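Local coordinates for NO-binding heme-dependent sensor protein (Shewanella oneidensis, PDB 4U9B) that probably senses nitric oxide through a bound heme, as a gas-sensing H-NOX signalling protein that also carries a zinc site, at residues E46-V51 against R136-C141; I4-L9 against K40-S45. All coordinates share one frame; numbering follows the deposited sequence.

Interaction 1: E46-V51 against R136-C141; sequences ELFSIV and RRLCFC. With ZN (zinc ion), chain D; HEM (protoporphyrin IX containing Fe), chain B.
Phe48 reaches from helix 44-58 to the turn before helix 139-152 and lodges the far end of its ring against Leu138 and the backbone of Arg136. The tight part is small: ring atom CE1 of Phe48 lies 3.5 Å from CD2 of Leu138, the two side chains approaching from opposite directions, while CZ of Phe48 stands 3.1 Å from the carbonyl O of Arg136. With chi1 at -77°, CG of Phe48 is anti to its own carbonyl carbon, which sends the long, flat ring across the space between backbones whose nearest CA atoms, those of Phe48 and Arg136, are 9.4 Å apart. Beyond this tip the contact is loose: Phe48 as a whole remains partly exposed, and the exposed Arg137 hardly takes part. Leu138, buried at the N-cap position, is branched enough to serve two neighbours: CD2 meets the ring, and CD1 packs 3.7 Å from the heme CAA. Arg136 bends its chain at chi2 and chi3 so that the edge of the guanidinium meets a heme propionate, NE giving O1A a 2.8 Å hydrogen bond and NH2 a second of 3.1 Å. At the first residue of helix 139-152, Cys139 binds zinc through SG together with His161, Cys164 and Cys172. Two N-H donors on one propionate oxygen, probably strengthened by opposite charge, thus hold Arg136, whereas Phe48 adds van der Waals contact and its approach to the carbonyl O.

Interaction 2: I4-L9 against K40-S45; sequences IIFNVL and KSYAES. With HEM (protoporphyrin IX containing Fe), chain B.
Phe6 and Tyr42 meet because each takes a first torsion that puts CG anti to its own carbonyl carbon, chi1 -69° in Phe6 and -60° in Tyr42, and each ring is turned about square to the plane of its CA, CB and CG. The result is an offset edge-to-face pair in which the edge of Tyr42 is directed at the face of Phe6, with ring centroids 5.9 Å apart and planes at 75°. The closest atoms lie nearer the Tyr42 backbone: CE2 of Phe6 is 3.8 Å from CB of Tyr42. At the edge of the Phe6 ring, near its plane, the carbonyl O of Ala43 sits 3.8 Å from CZ, an approach in which the positive rim of an aromatic ring can face a partial negative charge. Phenylalanine suits this buried place because it fills it without adding a polar group; tyrosine suits the other side because its OH is satisfied by a hydrogen bond with Val37 N. Tyr36 extends the cluster, stacking on Phe6 and meeting Tyr42 edge-to-face. In the H-NOX fold this contact joins the N-terminal helix 3-17 to the extended loop that leads into helix 44-58, and backbone hydrogen bonds of Lys40 with Gly3 and Tyr42 with Met1 hold that chain alongside the N-terminus. The neighbouring Ile5 turns to the heme instead, its CD1 lying 3.8 Å from the heme CAD. Cutting this side chain back to an alanine would probably open a gap beside the D-pyrrole and let its propionate arm shift. A short apolar branched chain fits there, since CG1 also lies 3.8 Å from CAD of the heme.

How the interactions relate
Interaction 2 precedes interaction 1 along the chain, and their centres are about 10 Å apart. Both draw on helix 44-58: residues 40-45 run into its beginning, and residues 46-51 continue it. The two contacts meet directly, with CE1 of Phe6 3.4 Å from N of Leu47 and CD2 of Leu9 3.6 Å from CD1 of Leu47, which packs helix 3-17 against helix 44-58. Glu44 OE1 also lies 3.2 Å from CD of Arg136. Both touch the same heme, interaction 1 through Arg136 and Leu138 and interaction 2 through Ile5. Within the heme-binding H-NOX domain, helix 44-58 thus links the N-terminal helix with segment 136-141, which carries an arginine bonded to a heme propionate and a cysteine bound to zinc.

Interaction 1: E46-V51 against R136-C141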
# COMPACT_ATOMS: atom_id res chain seq x y z
N GLU A 46 -2.80 -13.15 7.46
CA GLU A 46 -2.71 -12.52 8.77
C GLU A 46 -3.05 -11.04 8.65
O GLU A 46 -3.82 -10.51 9.44
CB GLU A 46 -1.32 -12.71 9.38
CG GLU A 46 -1.04 -14.15 9.81
CD GLU A 46 0.34 -14.35 10.41
OE1 GLU A 46 0.85 -13.42 11.07
OE2 GLU A 46 0.90 -15.45 10.23
N LEU A 47 -2.48 -10.38 7.65
CA LEU A 47 -2.74 -8.96 7.42
C LEU A 47 -4.22 -8.74 7.13
O LEU A 47 -4.87 -7.90 7.76
CB LEU A 47 -1.89 -8.43 6.27
CG LEU A 47 -1.93 -6.91 6.06
CD1 LEU A 47 -0.94 -6.21 6.98
CD2 LEU A 47 -1.64 -6.56 4.60
N PHE A 48 -4.76 -9.51 6.19
CA PHE A 48 -6.16 -9.36 5.80
C PHE A 48 -7.11 -9.64 6.96
O PHE A 48 -8.10 -8.93 7.14
CB PHE A 48 -6.49 -10.28 4.62
CG PHE A 48 -5.98 -9.78 3.29
CD1 PHE A 48 -6.42 -8.56 2.78
CD2 PHE A 48 -5.10 -10.53 2.54
CE1 PHE A 48 -5.97 -8.11 1.55
CE2 PHE A 48 -4.64 -10.08 1.31
CZ PHE A 48 -5.08 -8.86 0.82
N SER A 49 -6.81 -10.66 7.75
CA SER A 49 -7.65 -11.01 8.89
C SER A 49 -7.69 -9.87 9.89
O SER A 49 -8.76 -9.53 10.42
CB SER A 49 -7.15 -12.28 9.57
OG SER A 49 -7.45 -13.42 8.79
N ILE A 50 -6.53 -9.28 10.16
CA ILE A 50 -6.45 -8.15 11.08
C ILE A 50 -7.27 -6.98 10.55
O ILE A 50 -8.09 -6.41 11.28
CB ILE A 50 -5.00 -7.70 11.30
CG1 ILE A 50 -4.24 -8.77 12.10
CG2 ILE A 50 -4.94 -6.37 12.05
CD1 ILE A 50 -2.74 -8.60 12.08
N VAL A 51 -7.06 -6.62 9.29
CA VAL A 51 -7.75 -5.47 8.71
C VAL A 51 -9.24 -5.74 8.57
O VAL A 51 -10.05 -4.83 8.71
CB VAL A 51 -7.14 -5.08 7.34
CG1 VAL A 51 -7.83 -3.86 6.76
CG2 VAL A 51 -5.66 -4.76 7.50
N ARG A 136 -2.98 -10.51 -4.44
CA ARG A 136 -3.39 -9.93 -3.17
C ARG A 136 -4.63 -9.06 -3.30
O ARG A 136 -5.32 -8.79 -2.32
CB ARG A 136 -2.25 -9.11 -2.56
CG ARG A 136 -1.28 -9.89 -1.67
CD ARG A 136 -0.32 -10.76 -2.47
NE ARG A 136 0.57 -9.97 -3.32
CZ ARG A 136 1.43 -10.49 -4.19
NH1 ARG A 136 1.51 -11.81 -4.34
NH2 ARG A 136 2.19 -9.70 -4.93
N ARG A 137 -4.90 -8.59 -4.52
CA ARG A 137 -6.05 -7.74 -4.82
C ARG A 137 -6.10 -6.53 -3.89
O ARG A 137 -7.13 -6.21 -3.30
CB ARG A 137 -7.35 -8.55 -4.74
CG ARG A 137 -7.33 -9.79 -5.62
CD ARG A 137 -8.72 -10.19 -6.09
NE ARG A 137 -9.72 -10.06 -5.05
CZ ARG A 137 -11.03 -10.02 -5.27
NH1 ARG A 137 -11.51 -10.09 -6.51
NH2 ARG A 137 -11.87 -9.90 -4.25
N LEU A 138 -4.96 -5.84 -3.80
CA LEU A 138 -4.82 -4.68 -2.92
C LEU A 138 -4.80 -3.36 -3.69
O LEU A 138 -4.04 -2.45 -3.36
CB LEU A 138 -3.55 -4.82 -2.08
CG LEU A 138 -3.64 -5.79 -0.90
CD1 LEU A 138 -2.25 -6.13 -0.39
CD2 LEU A 138 -4.49 -5.20 0.21
N CYS A 139 -5.64 -3.25 -4.71
CA CYS A 139 -5.67 -2.05 -5.53
C CYS A 139 -6.06 -0.82 -4.71
O CYS A 139 -5.65 0.30 -5.03
CB CYS A 139 -6.64 -2.22 -6.70
SG CYS A 139 -8.33 -2.60 -6.20
N PHE A 140 -6.85 -1.01 -3.66
CA PHE A 140 -7.26 0.12 -2.83
C PHE A 140 -6.10 0.58 -1.96
O PHE A 140 -6.01 1.75 -1.60
CB PHE A 140 -8.48 -0.24 -1.97
CG PHE A 140 -9.79 0.01 -2.66
CD1 PHE A 140 -10.25 -0.86 -3.64
CD2 PHE A 140 -10.56 1.11 -2.34
CE1 PHE A 140 -11.46 -0.63 -4.27
CE2 PHE A 140 -11.77 1.34 -2.97
CZ PHE A 140 -12.22 0.47 -3.94
N CYS A 141 -5.19 -0.34 -1.65
CA CYS A 141 -3.97 0.03 -0.94
C CYS A 141 -3.07 0.82 -1.90
O CYS A 141 -2.42 1.79 -1.49
CB CYS A 141 -3.25 -1.22 -0.42
SG CYS A 141 -1.78 -0.89 0.60
ZN ZN D . -9.27 -2.25 -8.30
CHA HEM B . 3.90 -3.73 -1.41
CHB HEM B . 2.09 -0.36 -4.38
CHC HEM B . 5.59 2.71 -3.12
CHD HEM B . 7.98 -1.02 -1.14
C1A HEM B . 3.02 -3.00 -2.17
C2A HEM B . 1.60 -3.26 -2.33
C3A HEM B . 1.11 -2.32 -3.14
C4A HEM B . 2.19 -1.45 -3.54
CMA HEM B . -0.35 -2.17 -3.61
CAA HEM B . 0.80 -4.40 -1.66
CBA HEM B . 1.18 -5.76 -2.26
CGA HEM B . 0.37 -6.11 -3.49
O1A HEM B . 0.59 -7.22 -4.04
O2A HEM B . -0.49 -5.31 -3.94
C1B HEM B . 2.84 0.78 -4.26
C2B HEM B . 2.51 2.07 -4.83
C3B HEM B . 3.49 2.93 -4.49
C4B HEM B . 4.45 2.20 -3.68
CMB HEM B . 1.24 2.30 -5.69
CAB HEM B . 3.66 4.43 -4.81
CBB HEM B . 2.65 5.23 -5.18
C1C HEM B . 6.56 1.96 -2.47
C2C HEM B . 7.80 2.48 -1.93
C3C HEM B . 8.49 1.47 -1.39
C4C HEM B . 7.69 0.26 -1.55
CMC HEM B . 8.23 3.96 -2.00
CAC HEM B . 9.87 1.64 -0.71
CBC HEM B . 10.67 0.62 -0.39
C1D HEM B . 7.08 -2.04 -0.94
C2D HEM B . 7.33 -3.20 -0.12
C3D HEM B . 6.06 -4.04 -0.21
C4D HEM B . 5.17 -3.31 -1.07
CMD HEM B . 8.61 -3.52 0.68
CAD HEM B . 5.79 -5.39 0.48
CBD HEM B . 6.22 -6.54 -0.41
CGD HEM B . 5.93 -7.84 0.29
O1D HEM B . 5.08 -7.83 1.21
O2D HEM B . 6.54 -8.89 -0.07
NA HEM B . 3.34 -1.88 -2.92
NB HEM B . 4.02 0.89 -3.56
NC HEM B . 6.53 0.61 -2.22
ND HEM B . 5.80 -2.14 -1.48
FE HEM B . 5.01 -0.71 -2.72

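Interaction 2: I4-L9 against K40-S45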
# COMPACT_ATOMS: atom_id res chain seq x y z
N ILE A 4 7.57 -5.51 7.36
CA ILE A 4 7.53 -4.05 7.36
C ILE A 4 6.09 -3.56 7.20
O ILE A 4 5.68 -2.59 7.83
CB ILE A 4 8.41 -3.43 6.24
CG1 ILE A 4 8.24 -1.91 6.20
CG2 ILE A 4 8.09 -4.03 4.88
CD1 ILE A 4 9.36 -1.18 5.48
N ILE A 5 5.31 -4.26 6.38
CA ILE A 5 3.92 -3.89 6.16
C ILE A 5 3.15 -4.03 7.47
O ILE A 5 2.37 -3.15 7.83
CB ILE A 5 3.27 -4.76 5.07
CG1 ILE A 5 4.09 -4.70 3.77
CG2 ILE A 5 1.83 -4.31 4.83
CD1 ILE A 5 4.25 -3.30 3.19
N PHE A 6 3.38 -5.13 8.18
CA PHE A 6 2.77 -5.35 9.48
C PHE A 6 3.25 -4.32 10.50
O PHE A 6 2.49 -3.88 11.35
CB PHE A 6 3.08 -6.75 10.00
CG PHE A 6 2.41 -7.85 9.23
CD1 PHE A 6 1.14 -8.28 9.59
CD2 PHE A 6 3.03 -8.44 8.15
CE1 PHE A 6 0.52 -9.30 8.89
CE2 PHE A 6 2.41 -9.45 7.44
CZ PHE A 6 1.15 -9.88 7.81
N ASN A 7 4.52 -3.94 10.42
CA ASN A 7 5.07 -2.95 11.34
C ASN A 7 4.38 -1.60 11.19
O ASN A 7 4.07 -0.95 12.18
CB ASN A 7 6.58 -2.78 11.15
CG ASN A 7 7.37 -4.01 11.55
OD1 ASN A 7 6.91 -4.83 12.36
ND2 ASN A 7 8.57 -4.15 10.99
N VAL A 8 4.14 -1.19 9.95
CA VAL A 8 3.46 0.08 9.72
C VAL A 8 2.00 -0.04 10.13
O VAL A 8 1.42 0.91 10.66
CB VAL A 8 3.57 0.53 8.24
CG1 VAL A 8 2.84 1.84 8.03
CG2 VAL A 8 5.03 0.68 7.84
N LEU A 9 1.40 -1.21 9.91
CA LEU A 9 0.03 -1.44 10.35
C LEU A 9 -0.04 -1.33 11.87
O LEU A 9 -0.98 -0.75 12.40
CB LEU A 9 -0.47 -2.82 9.90
CG LEU A 9 -1.92 -3.16 10.27
CD1 LEU A 9 -2.90 -2.22 9.59
CD2 LEU A 9 -2.25 -4.61 9.92
N LYS A 40 11.24 -10.44 7.17
CA LYS A 40 10.67 -11.77 7.03
C LYS A 40 9.31 -11.74 6.34
O LYS A 40 8.56 -10.78 6.47
CB LYS A 40 10.54 -12.43 8.41
CG LYS A 40 10.03 -13.87 8.39
CD LYS A 40 10.41 -14.61 9.67
CE LYS A 40 10.02 -16.08 9.62
NZ LYS A 40 8.76 -16.36 10.37
N SER A 41 9.01 -12.81 5.61
CA SER A 41 7.72 -12.96 4.95
C SER A 41 6.72 -13.66 5.86
O SER A 41 7.06 -14.63 6.54
CB SER A 41 7.88 -13.74 3.65
OG SER A 41 8.65 -13.01 2.71
N TYR A 42 5.49 -13.16 5.86
CA TYR A 42 4.40 -13.73 6.64
C TYR A 42 3.18 -13.94 5.75
O TYR A 42 3.06 -13.32 4.69
CB TYR A 42 4.06 -12.83 7.82
CG TYR A 42 5.22 -12.62 8.76
CD1 TYR A 42 5.44 -13.49 9.82
CD2 TYR A 42 6.10 -11.55 8.59
CE1 TYR A 42 6.49 -13.31 10.68
CE2 TYR A 42 7.16 -11.37 9.45
CZ TYR A 42 7.36 -12.25 10.50
OH TYR A 42 8.41 -12.08 11.37
N ALA A 43 2.30 -14.83 6.19
CA ALA A 43 1.07 -15.11 5.46
C ALA A 43 0.24 -13.84 5.31
O ALA A 43 -0.07 -13.17 6.29
CB ALA A 43 0.26 -16.18 6.16
N GLU A 44 -0.11 -13.51 4.07
CA GLU A 44 -0.89 -12.31 3.81
C GLU A 44 -2.25 -12.40 4.49
O GLU A 44 -2.89 -11.38 4.77
CB GLU A 44 -1.06 -12.09 2.31
CG GLU A 44 -1.85 -13.17 1.60
CD GLU A 44 -1.63 -13.17 0.11
OE1 GLU A 44 -0.45 -13.19 -0.32
OE2 GLU A 44 -2.62 -13.14 -0.64
N SER A 45 -2.70 -13.63 4.76
CA SER A 45 -3.97 -13.84 5.44
C SER A 45 -3.97 -13.21 6.82
O SER A 45 -5.01 -12.77 7.31
CB SER A 45 -4.28 -15.34 5.55
OG SER A 45 -3.24 -16.02 6.23
CHA HEM B . 3.90 -3.73 -1.41
CHB HEM B . 2.09 -0.36 -4.38
CHC HEM B . 5.59 2.71 -3.12
CHD HEM B . 7.98 -1.02 -1.14
C1A HEM B . 3.02 -3.00 -2.17
C2A HEM B . 1.60 -3.26 -2.33
C3A HEM B . 1.11 -2.32 -3.14
C4A HEM B . 2.19 -1.45 -3.54
CMA HEM B . -0.35 -2.17 -3.61
CAA HEM B . 0.80 -4.40 -1.66
CBA HEM B . 1.18 -5.76 -2.26
CGA HEM B . 0.37 -6.11 -3.49
O1A HEM B . 0.59 -7.22 -4.04
O2A HEM B . -0.49 -5.31 -3.94
C1B HEM B . 2.84 0.78 -4.26
C2B HEM B . 2.51 2.07 -4.83
C3B HEM B . 3.49 2.93 -4.49
C4B HEM B . 4.45 2.20 -3.68
CMB HEM B . 1.24 2.30 -5.69
CAB HEM B . 3.66 4.43 -4.81
CBB HEM B . 2.65 5.23 -5.18
C1C HEM B . 6.56 1.96 -2.47
C2C HEM B . 7.80 2.48 -1.93
C3C HEM B . 8.49 1.47 -1.39
C4C HEM B . 7.69 0.26 -1.55
CMC HEM B . 8.23 3.96 -2.00
CAC HEM B . 9.87 1.64 -0.71
CBC HEM B . 10.67 0.62 -0.39
C1D HEM B . 7.08 -2.04 -0.94
C2D HEM B . 7.33 -3.20 -0.12
C3D HEM B . 6.06 -4.04 -0.21
C4D HEM B . 5.17 -3.31 -1.07
CMD HEM B . 8.61 -3.52 0.68
CAD HEM B . 5.79 -5.39 0.48
CBD HEM B . 6.22 -6.54 -0.41
CGD HEM B . 5.93 -7.84 0.29
O1D HEM B . 5.08 -7.83 1.21
O2D HEM B . 6.54 -8.89 -0.07
NA HEM B . 3.34 -1.88 -2.92
NB HEM B . 4.02 0.89 -3.56
NC HEM B . 6.53 0.61 -2.22
ND HEM B . 5.80 -2.14 -1.48
FE HEM B . 5.01 -0.71 -2.72